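Local coordinates for protein phenylacetate-CoA oxygenase subunit PaaB (Ralstonia eutropha JMP134, PDB 3EGR) that probably serves as a small subunit of the oxygenase complex that acts on phenylacetyl-CoA in phenylacetic acid degradation, at residues 8-13 with 26-31. Sequence-based numbering, arbitrary orientation.
Sequences PLWEVF and GSLHAT
Residues 9-13 and 26-29 run antiparallel at 148° in a beta hairpin, with Trp10 and Leu28 exchanging both backbone N-H···O bonds; two residues on, past the non-hydrogen-bonded pair Leu9-His29, Ala30 N donates to Pro8 O at 3.1 Å. Proline is tolerated here because it has no N-H to give, and the bond uses its carbonyl. Gly26 adopts backbone angles at which a CB would jam against the preceding carbonyl O. On the face turned to helix 33-45, Trp10, Val12 and Leu28 form an apolar layer. Leu28 CG sits in the crowded position between its backbone N and carbonyl carbon (chi1 53°), where it meets Val12 CG2 at 4.0 Å while CD1 packs on Trp10 CB; the helix packs Met39 on Leu28 and Ala40 on Val12. The small Ala30 methyl lies 3.8 Å from Trp10 NE1. The other face is more polar. Glu11 bends at chi2, bringing its carboxylate to Ser27, whose OG donates to OE1 from above the carboxylate plane, 2.7 Å away. His24 NE2 also binds OE1, and this double grip would favour the ionised form of the buried carboxylate. Farther along, Leu9, with CG anti to its backbone N, lays CD1 over one face of the His29 imidazole, a CH-pi contact offset toward the rim. At the strand end Trp10 NE1 donates to Ala30 O at 3.0 Å, the oxygen near the ring plane but the N-H arriving 44° above the carbonyl plane.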
ATOM      1  N   PRO A   8      -7.434  10.088   4.305  1.00 23.73           N
ATOM      2  CA  PRO A   8      -7.895   8.868   3.668  1.00 23.64           C
ATOM      3  C   PRO A   8      -8.519   7.868   4.654  1.00 23.84           C
ATOM      4  O   PRO A   8      -8.395   8.028   5.884  1.00 22.84           O
ATOM      5  CB  PRO A   8      -6.611   8.302   3.052  1.00 23.76           C
ATOM      6  CG  PRO A   8      -5.521   8.864   3.884  1.00 23.75           C
ATOM      7  CD  PRO A   8      -5.971  10.231   4.237  1.00 23.39           C
ATOM      8  N   LEU A   9      -9.183   6.858   4.085  1.00 22.36           N
ATOM      9  CA  LEU A   9      -9.883   5.825   4.841  1.00 21.44           C
ATOM     10  C   LEU A   9      -8.918   4.703   5.219  1.00 22.30           C
ATOM     11  O   LEU A   9      -8.064   4.315   4.419  1.00 24.87           O
ATOM     12  CB  LEU A   9     -11.052   5.260   4.018  1.00 18.97           C
ATOM     13  CG  LEU A   9     -11.989   4.294   4.766  1.00 18.85           C
ATOM     14  CD1 LEU A   9     -12.866   5.101   5.773  1.00 16.54           C
ATOM     15  CD2 LEU A   9     -12.837   3.484   3.795  1.00 11.83           C
ATOM     16  N   TRP A  10      -9.055   4.208   6.450  1.00 22.88           N
ATOM     17  CA  TRP A  10      -8.231   3.118   6.997  1.00 21.34           C
ATOM     18  C   TRP A  10      -9.146   2.036   7.517  1.00 21.83           C
ATOM     19  O   TRP A  10     -10.198   2.326   8.087  1.00 22.65           O
ATOM     20  CB  TRP A  10      -7.349   3.615   8.149  1.00 21.53           C
ATOM     21  CG  TRP A  10      -6.439   4.743   7.731  1.00 22.54           C
ATOM     22  CD1 TRP A  10      -6.806   6.035   7.534  1.00 23.66           C
ATOM     23  CD2 TRP A  10      -5.035   4.673   7.433  1.00 21.52           C
ATOM     24  NE1 TRP A  10      -5.731   6.771   7.130  1.00 24.52           N
ATOM     25  CE2 TRP A  10      -4.631   5.959   7.052  1.00 22.32           C
ATOM     26  CE3 TRP A  10      -4.082   3.650   7.456  1.00 23.14           C
ATOM     27  CZ2 TRP A  10      -3.312   6.260   6.691  1.00 21.17           C
ATOM     28  CZ3 TRP A  10      -2.759   3.955   7.087  1.00 22.60           C
ATOM     29  CH2 TRP A  10      -2.396   5.249   6.727  1.00 21.49           C
ATOM     30  N   GLU A  11      -8.777   0.785   7.291  1.00 23.08           N
ATOM     31  CA  GLU A  11      -9.480  -0.311   7.930  1.00 24.33           C
ATOM     32  C   GLU A  11      -8.718  -0.703   9.189  1.00 25.14           C
ATOM     33  O   GLU A  11      -7.475  -0.696   9.212  1.00 25.03           O
ATOM     34  CB  GLU A  11      -9.622  -1.503   6.988  1.00 26.26           C
ATOM     35  CG  GLU A  11     -10.387  -1.208   5.700  1.00 25.92           C
ATOM     36  CD  GLU A  11     -11.760  -0.638   5.938  1.00 26.84           C
ATOM     37  OE1 GLU A  11     -12.400  -0.959   6.966  1.00 28.34           O
ATOM     38  OE2 GLU A  11     -12.218   0.130   5.079  1.00 28.30           O
ATOM     39  N   VAL A  12      -9.476  -1.029  10.232  1.00 24.36           N
ATOM     40  CA  VAL A  12      -8.923  -1.318  11.540  1.00 23.78           C
ATOM     41  C   VAL A  12      -9.207  -2.778  11.899  1.00 24.68           C
ATOM     42  O   VAL A  12     -10.351  -3.232  11.833  1.00 26.19           O
ATOM     43  CB  VAL A  12      -9.573  -0.403  12.599  1.00 22.48           C
ATOM     44  CG1 VAL A  12      -9.071  -0.724  14.006  1.00 20.67           C
ATOM     45  CG2 VAL A  12      -9.318   1.046  12.254  1.00 21.80           C
ATOM     46  N   PHE A  13      -8.165  -3.495  12.305  1.00 24.95           N
ATOM     47  CA  PHE A  13      -8.289  -4.875  12.762  1.00 23.56           C
ATOM     48  C   PHE A  13      -7.695  -4.948  14.152  1.00 23.27           C
ATOM     49  O   PHE A  13      -6.608  -4.413  14.374  1.00 22.46           O
ATOM     50  CB  PHE A  13      -7.522  -5.830  11.840  1.00 23.65           C
ATOM     51  CG  PHE A  13      -7.881  -5.695  10.383  1.00 23.99           C
ATOM     52  CD1 PHE A  13      -7.334  -4.686   9.609  1.00 24.40           C
ATOM     53  CD2 PHE A  13      -8.757  -6.577   9.783  1.00 24.72           C
ATOM     54  CE1 PHE A  13      -7.662  -4.557   8.276  1.00 24.35           C
ATOM     55  CE2 PHE A  13      -9.088  -6.446   8.447  1.00 24.81           C
ATOM     56  CZ  PHE A  13      -8.540  -5.434   7.700  1.00 24.57           C
ATOM     57  N   GLY A  26     -13.939  -2.123  12.033  1.00 26.53           N
ATOM     58  CA  GLY A  26     -14.489  -0.912  11.437  1.00 25.22           C
ATOM     59  C   GLY A  26     -13.476  -0.135  10.636  1.00 26.06           C
ATOM     60  O   GLY A  26     -12.392  -0.655  10.310  1.00 26.23           O
ATOM     61  N   SER A  27     -13.840   1.118  10.347  1.00 26.81           N
ATOM     62  CA  SER A  27     -13.057   2.038   9.514  1.00 28.02           C
ATOM     63  C   SER A  27     -12.913   3.354  10.217  1.00 27.19           C
ATOM     64  O   SER A  27     -13.683   3.647  11.120  1.00 29.12           O
ATOM     65  CB  SER A  27     -13.795   2.329   8.217  1.00 29.93           C
ATOM     66  OG  SER A  27     -14.017   1.123   7.524  1.00 35.23           O
ATOM     67  N   LEU A  28     -11.949   4.155   9.784  1.00 24.68           N
ATOM     68  CA  LEU A  28     -11.875   5.541  10.195  1.00 23.26           C
ATOM     69  C   LEU A  28     -11.009   6.340   9.225  1.00 23.35           C
ATOM     70  O   LEU A  28     -10.212   5.767   8.485  1.00 24.74           O
ATOM     71  CB  LEU A  28     -11.365   5.660  11.641  1.00 24.22           C
ATOM     72  CG  LEU A  28     -10.061   4.958  12.016  1.00 25.22           C
ATOM     73  CD1 LEU A  28      -8.888   5.587  11.275  1.00 22.58           C
ATOM     74  CD2 LEU A  28      -9.850   4.999  13.538  1.00 24.81           C
ATOM     75  N   HIS A  29     -11.193   7.657   9.212  1.00 21.17           N
ATOM     76  CA  HIS A  29     -10.369   8.540   8.401  1.00 21.03           C
ATOM     77  C   HIS A  29      -9.292   9.190   9.238  1.00 20.75           C
ATOM     78  O   HIS A  29      -9.578   9.705  10.325  1.00 20.44           O
ATOM     79  CB  HIS A  29     -11.216   9.631   7.758  1.00 22.05           C
ATOM     80  CG  HIS A  29     -12.203   9.116   6.759  1.00 21.18           C
ATOM     81  ND1 HIS A  29     -13.469   8.706   7.115  1.00 21.06           N
ATOM     82  CD2 HIS A  29     -12.106   8.925   5.425  1.00 20.87           C
ATOM     83  CE1 HIS A  29     -14.113   8.299   6.037  1.00 21.82           C
ATOM     84  NE2 HIS A  29     -13.305   8.409   5.000  1.00 21.11           N
ATOM     85  N   ALA A  30      -8.061   9.180   8.720  1.00 20.81           N
ATOM     86  CA  ALA A  30      -6.897   9.717   9.449  1.00 19.93           C
ATOM     87  C   ALA A  30      -5.830  10.187   8.481  1.00 18.50           C
ATOM     88  O   ALA A  30      -5.760   9.720   7.350  1.00 18.94           O
ATOM     89  CB  ALA A  30      -6.321   8.675  10.401  1.00 19.44           C
ATOM     90  N   THR A  31      -4.994  11.118   8.920  1.00 18.74           N
ATOM     91  CA  THR A  31      -3.985  11.686   8.022  1.00 18.61           C
ATOM     92  C   THR A  31      -2.809  10.736   7.803  1.00 19.63           C
ATOM     93  O   THR A  31      -2.173  10.817   6.794  1.00 21.15           O
ATOM     94  CB  THR A  31      -3.470  13.038   8.500  1.00 17.34           C
ATOM     95  OG1 THR A  31      -2.824  12.866   9.761  1.00 16.77           O
ATOM     96  CG2 THR A  31      -4.619  14.066   8.612  1.00 15.34           C
TER